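Local coordinates for glutathione S-transferase (Acinetobacter baumannii, PDB 4MP4) that probably catalyses the conjugation of glutathione to electrophilic substrates, at the interface of chains A and B. Coordinates in Å, arbitrary orientation; residue numbers count along the deposited sequence, not the author numbering. Chains: chain A/B, Glutathione S-transferase.

Contact 1: the interface of chains A and B. Residues chain A 95, 98, 102; chain B 79, 83.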
ATOM      1  N   ILE A  95      -1.884 -18.831  -6.729  1.00 34.10           N
ATOM      2  CA  ILE A  95      -2.424 -17.508  -7.019  1.00 26.50           C
ATOM      3  C   ILE A  95      -3.249 -16.928  -5.866  1.00 30.53           C
ATOM      4  O   ILE A  95      -3.233 -15.714  -5.636  1.00 28.00           O
ATOM      5  CB  ILE A  95      -3.264 -17.493  -8.307  1.00 29.19           C
ATOM      6  CG1 ILE A  95      -3.606 -16.050  -8.690  1.00 29.20           C
ATOM      7  CG2 ILE A  95      -4.504 -18.363  -8.155  1.00 24.85           C
ATOM      8  CD1 ILE A  95      -4.530 -15.923  -9.883  1.00 24.16           C
ATOM      9  N   ARG A  98      -0.815 -16.012  -2.913  1.00 23.81           N
ATOM     10  CA  ARG A  98      -0.127 -14.773  -3.298  1.00 25.04           C
ATOM     11  C   ARG A  98      -0.994 -13.528  -3.101  1.00 18.88           C
ATOM     12  O   ARG A  98      -0.516 -12.485  -2.636  1.00 24.09           O
ATOM     13  CB  ARG A  98       0.357 -14.832  -4.743  1.00 19.98           C
ATOM     14  CG  ARG A  98       1.006 -13.533  -5.243  1.00 29.69           C
ATOM     15  CD  ARG A  98       1.206 -13.600  -6.743  1.00 31.11           C
ATOM     16  NE  ARG A  98       1.657 -14.941  -7.055  1.00 39.77           N
ATOM     17  CZ  ARG A  98       1.094 -15.759  -7.930  1.00 33.44           C
ATOM     18  NH1 ARG A  98       0.059 -15.370  -8.662  1.00 25.43           N
ATOM     19  NH2 ARG A  98       1.608 -16.965  -8.080  1.00 35.31           N
ATOM     20  N   ARG A 102      -0.288 -10.507  -0.592  1.00 21.53           N
ATOM     21  CA  ARG A 102      -0.373  -9.082  -0.927  1.00 16.87           C
ATOM     22  C   ARG A 102      -1.353  -8.354  -0.023  1.00 15.66           C
ATOM     23  O   ARG A 102      -1.157  -7.193   0.311  1.00 29.62           O
ATOM     24  CB  ARG A 102      -0.766  -8.883  -2.391  1.00 20.21           C
ATOM     25  CG  ARG A 102       0.357  -9.220  -3.374  1.00 16.68           C
ATOM     26  CD  ARG A 102      -0.027  -8.851  -4.793  1.00 24.58           C
ATOM     27  NE  ARG A 102       1.014  -9.223  -5.743  1.00 23.75           N
ATOM     28  CZ  ARG A 102       0.850 -10.079  -6.744  1.00 19.17           C
ATOM     29  NH1 ARG A 102      -0.328 -10.646  -6.958  1.00 18.91           N
ATOM     30  NH2 ARG A 102       1.860 -10.349  -7.551  1.00 19.59           N
TER
ATOM     31  N   GLU B  79      -4.230  -6.548  -8.398  1.00 21.64           N
ATOM     32  CA  GLU B  79      -3.187  -7.479  -8.829  1.00 24.49           C
ATOM     33  C   GLU B  79      -3.762  -8.878  -9.084  1.00 24.95           C
ATOM     34  O   GLU B  79      -3.371  -9.561 -10.033  1.00 32.11           O
ATOM     35  CB  GLU B  79      -2.053  -7.562  -7.802  1.00 27.17           C
ATOM     36  CG  GLU B  79      -1.329  -6.246  -7.528  1.00 37.35           C
ATOM     37  CD  GLU B  79      -0.281  -5.893  -8.573  1.00 49.97           C
ATOM     38  OE1 GLU B  79       0.089  -6.767  -9.390  1.00 55.90           O
ATOM     39  OE2 GLU B  79       0.178  -4.732  -8.570  1.00 53.87           O
ATOM     40  N   GLU B  83      -3.918 -10.905 -12.705  1.00 29.59           N
ATOM     41  CA  GLU B  83      -3.400 -12.261 -12.882  1.00 30.47           C
ATOM     42  C   GLU B  83      -4.460 -13.217 -13.446  1.00 28.08           C
ATOM     43  O   GLU B  83      -4.132 -14.230 -14.062  1.00 41.09           O
ATOM     44  CB  GLU B  83      -2.780 -12.792 -11.578  1.00 25.86           C
ATOM     45  CG  GLU B  83      -1.508 -12.018 -11.168  1.00 32.69           C
ATOM     46  CD  GLU B  83      -0.856 -12.527  -9.878  1.00 45.93           C
ATOM     47  OE1 GLU B  83      -1.380 -13.484  -9.270  1.00 51.57           O
ATOM     48  OE2 GLU B  83       0.187 -11.964  -9.470  1.00 47.69           O
TER
HETATM   49  O   HOH W   1      -2.821 -13.228  -6.750  1.00 25.48           O

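Contact 2: the interface of chains A and B. Residues chain A 96, 99-100, 103; chain B 69-72.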
ATOM      1  N   GLN A  96      -3.946 -17.781  -5.122  1.00 29.22           N
ATOM      2  CA  GLN A  96      -4.762 -17.264  -4.026  1.00 36.02           C
ATOM      3  C   GLN A  96      -3.950 -16.948  -2.771  1.00 35.48           C
ATOM      4  O   GLN A  96      -4.216 -15.962  -2.086  1.00 37.01           O
ATOM      5  CB  GLN A  96      -5.977 -18.148  -3.753  1.00 23.19           C
ATOM      6  CG  GLN A  96      -7.071 -17.855  -4.759  1.00 46.26           C
ATOM      7  CD  GLN A  96      -8.208 -18.855  -4.769  1.00 44.52           C
ATOM      8  OE1 GLN A  96      -8.610 -19.389  -3.730  1.00 34.26           O
ATOM      9  NE2 GLN A  96      -8.743 -19.105  -5.959  1.00 48.78           N
ATOM     10  N   ALA A  99      -2.263 -13.641  -3.460  1.00 19.37           N
ATOM     11  CA  ALA A  99      -3.211 -12.559  -3.248  1.00 28.92           C
ATOM     12  C   ALA A  99      -3.347 -12.305  -1.749  1.00 24.24           C
ATOM     13  O   ALA A  99      -3.263 -11.155  -1.295  1.00 26.01           O
ATOM     14  CB  ALA A  99      -4.556 -12.880  -3.883  1.00 19.73           C
ATOM     15  N   ARG A 100      -3.514 -13.379  -0.980  1.00 24.44           N
ATOM     16  CA  ARG A 100      -3.599 -13.259   0.477  1.00 23.60           C
ATOM     17  C   ARG A 100      -2.314 -12.608   1.018  1.00 23.78           C
ATOM     18  O   ARG A 100      -2.369 -11.700   1.860  1.00 16.83           O
ATOM     19  CB  ARG A 100      -3.884 -14.618   1.143  1.00 21.55           C
ATOM     20  CG  ARG A 100      -3.980 -14.590   2.683  1.00 26.95           C
ATOM     21  CD  ARG A 100      -5.334 -14.051   3.236  1.00 18.59           C
ATOM     22  NE  ARG A 100      -6.452 -14.958   2.983  1.00 29.34           N
ATOM     23  CZ  ARG A 100      -7.499 -14.676   2.207  1.00 32.37           C
ATOM     24  NH1 ARG A 100      -8.469 -15.577   2.033  1.00 28.86           N
ATOM     25  NH2 ARG A 100      -7.583 -13.498   1.604  1.00 30.00           N
ATOM     26  N   GLN A 103      -2.406  -9.046   0.391  1.00 17.78           N
ATOM     27  CA  GLN A 103      -3.393  -8.435   1.267  1.00 15.91           C
ATOM     28  C   GLN A 103      -2.838  -8.130   2.669  1.00 20.01           C
ATOM     29  O   GLN A 103      -3.012  -7.019   3.193  1.00 16.24           O
ATOM     30  CB  GLN A 103      -4.635  -9.305   1.342  1.00 16.60           C
ATOM     31  CG  GLN A 103      -5.539  -9.024   2.521  1.00 16.55           C
ATOM     32  CD  GLN A 103      -6.574 -10.127   2.683  1.00 21.23           C
ATOM     33  OE1 GLN A 103      -7.018 -10.708   1.705  1.00 31.30           O
ATOM     34  NE2 GLN A 103      -6.940 -10.430   3.914  1.00 23.03           N
TER
ATOM     35  N   PHE B  69     -13.252 -17.793  -2.768  1.00 40.25           N
ATOM     36  CA  PHE B  69     -12.160 -16.985  -2.231  1.00 34.09           C
ATOM     37  C   PHE B  69     -12.620 -15.576  -1.884  1.00 30.35           C
ATOM     38  O   PHE B  69     -13.146 -14.877  -2.737  1.00 33.17           O
ATOM     39  CB  PHE B  69     -11.046 -16.930  -3.278  1.00 35.84           C
ATOM     40  CG  PHE B  69      -9.792 -16.245  -2.816  1.00 39.50           C
ATOM     41  CD1 PHE B  69      -9.208 -16.574  -1.606  1.00 40.61           C
ATOM     42  CD2 PHE B  69      -9.175 -15.300  -3.614  1.00 40.16           C
ATOM     43  CE1 PHE B  69      -8.044 -15.962  -1.193  1.00 27.22           C
ATOM     44  CE2 PHE B  69      -8.013 -14.685  -3.210  1.00 38.43           C
ATOM     45  CZ  PHE B  69      -7.446 -15.020  -1.999  1.00 37.54           C
ATOM     46  N   ALA B  70     -12.423 -15.155  -0.638  1.00 29.59           N
ATOM     47  CA  ALA B  70     -12.670 -13.759  -0.261  1.00 30.20           C
ATOM     48  C   ALA B  70     -11.364 -12.994  -0.092  1.00 27.61           C
ATOM     49  O   ALA B  70     -10.446 -13.468   0.589  1.00 26.15           O
ATOM     50  CB  ALA B  70     -13.496 -13.677   1.025  1.00 18.51           C
ATOM     51  N   LEU B  71     -11.290 -11.801  -0.681  1.00 25.68           N
ATOM     52  CA  LEU B  71     -10.047 -11.013  -0.689  1.00 22.04           C
ATOM     53  C   LEU B  71     -10.286  -9.523  -0.385  1.00 24.77           C
ATOM     54  O   LEU B  71     -11.227  -8.915  -0.915  1.00 22.62           O
ATOM     55  CB  LEU B  71      -9.332 -11.179  -2.036  1.00 16.06           C
ATOM     56  CG  LEU B  71      -8.015 -10.424  -2.263  1.00 23.79           C
ATOM     57  CD1 LEU B  71      -6.892 -10.998  -1.396  1.00 15.36           C
ATOM     58  CD2 LEU B  71      -7.616 -10.439  -3.736  1.00 17.76           C
ATOM     59  N   SER B  72      -9.442  -8.938   0.471  1.00 14.02           N
ATOM     60  CA  SER B  72      -9.525  -7.505   0.757  1.00 13.13           C
ATOM     61  C   SER B  72      -8.235  -6.741   0.410  1.00 20.16           C
ATOM     62  O   SER B  72      -7.244  -7.348  -0.032  1.00 16.41           O
ATOM     63  CB  SER B  72      -9.884  -7.267   2.221  1.00 12.87           C
ATOM     64  OG  SER B  72      -8.832  -7.731   3.029  1.00 29.16           O
TER

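Contact 1: the interface of chains A and B
A:Ile95 and B:Glu83 pass alongside each other in opposite directions, the CD1 methyl of the isoleucine lying 4.0 Å from CB of the glutamate. With CG anti to the carbonyl carbon (chi1 -67°) and the chain extended beyond it, B:Glu83 carries its carboxylate past this methyl toward two arginines. In the canonical glutathione transferase dimer, the thioredoxin-like domain of one subunit packs on the helical domain of the other, and here helix 74-84 of chain B faces helix 95-110 of chain A in that way. A second apolar patch is made of aliphatic parts of charged residues: CD of A:Arg102 rests 3.8 Å from CB of B:Glu79, the two side chains crossing at about a right angle.

Toward the backbone of helix 95-110, a water joins OE1 of B:Glu83, at 2.9 Å from the water oxygen, to the backbone O of A:Ile95, tying the carboxylate to the first turn of the helix.

Further out, A:Arg102 comes toward B:Glu83 from the opposite direction, its chain extended from CG to NE. It grips one oxygen end-on with both terminal nitrogens: NH1 donates to OE2 of B:Glu83 at 2.9 Å and NH2 to the same OE2 at 3.0 Å. OE2 lies nearly in the guanidinium plane, yet that plane stands 72° from the carboxylate; NH1 comes from above the carboxylate plane and NH2 nearly along the C-O axis, both on the same face of the carboxylate. CG of A:Arg98 covers one face of the A:Arg102 guanidinium, while OE1 of B:Glu79 stands off over the centre of the opposite face without direct contact, so that any steadying by its charge would act at a distance.

The other carboxylate oxygen, OE1 of B:Glu83, forms a salt bridge with NH1 of A:Arg98. The modelled separation is too short to be taken literally, but the bend of the arginine chain at chi3 (-41°) turns NH1 toward this oxygen.

Contact 2: the interface of chains A and B
This is part of a two-fold symmetric homodimer interface of the kind typical of glutathione transferases, in which an edge strand of one subunit meets a helix of the other; its twin, with the chains exchanged, fastens the assembly a second time. B:Phe69 reaches across to A:Gln96, whose CG sits over the centre of the phenyl face, 3.6 Å from the ring centroid, in a CH-pi contact. The glutamine amide continues along the ring, only 19° from parallel to it, and its CD comes 3.6 Å from CG of B:Phe69. With CG anti to the backbone N (chi1 -174°), the phenylalanine drives its ring toward the helix, CZ against the backbone O of A:Gln96, with A:Arg100 beside the CE1 side of the ring, CZ of the arginine lying 3.7 Å from CE1.

A:Arg100 bends at both chi2 (78°) and chi3, which turns the edge of its guanidinium toward the strand. There NH1 and NH2 both donate end-on to the backbone O of B:Ala70, NH2 at 3.0 Å and in the carbonyl plane, NH1 at 3.2 Å and nearly along the C=O direction. NH2 also donates to OE1 of A:Gln103 at 2.8 Å, a bond within chain A that helps position the glutamine amide. From the opposite face of that amide, the backbone N of B:Ser72 donates to the same OE1 at 3.2 Å; the bond is almost straight at the hydrogen, although it meets the oxygen from above the carbonyl plane. Arginine and glutamine thus bind the carbonyl of B:Ala70 and the N-H of B:Ser72, a contact that depends on the strand backbone. Between these bonds, the methyls of B:Leu71 pack down on the helix, CD1 lying 3.9 Å from CB of A:Ala99.

In the fold, strand 69-72 of chain B immediately precedes helix 74-84 in the thioredoxin-like domain, and it lies against the early turns of helix 95-110 of chain A, in the helical domain.

Contact 1 and contact 2 lie about 8 Å apart, measured between the centres of their C-alpha atoms, and divide helix 95-110 of chain A between them. Residues of the two sets alternate along that helix, so that contact 1 takes one flank and contact 2 the neighbouring one. On chain B the partners follow each other in sequence: strand 69-72 serves contact 2 and helix 74-84 serves contact 1. One helix is therefore held by two consecutive elements, through carboxylate charges in one case and mainly backbone groups and an aromatic ring in the other, which probably helps fix the relative orientation of the subunits.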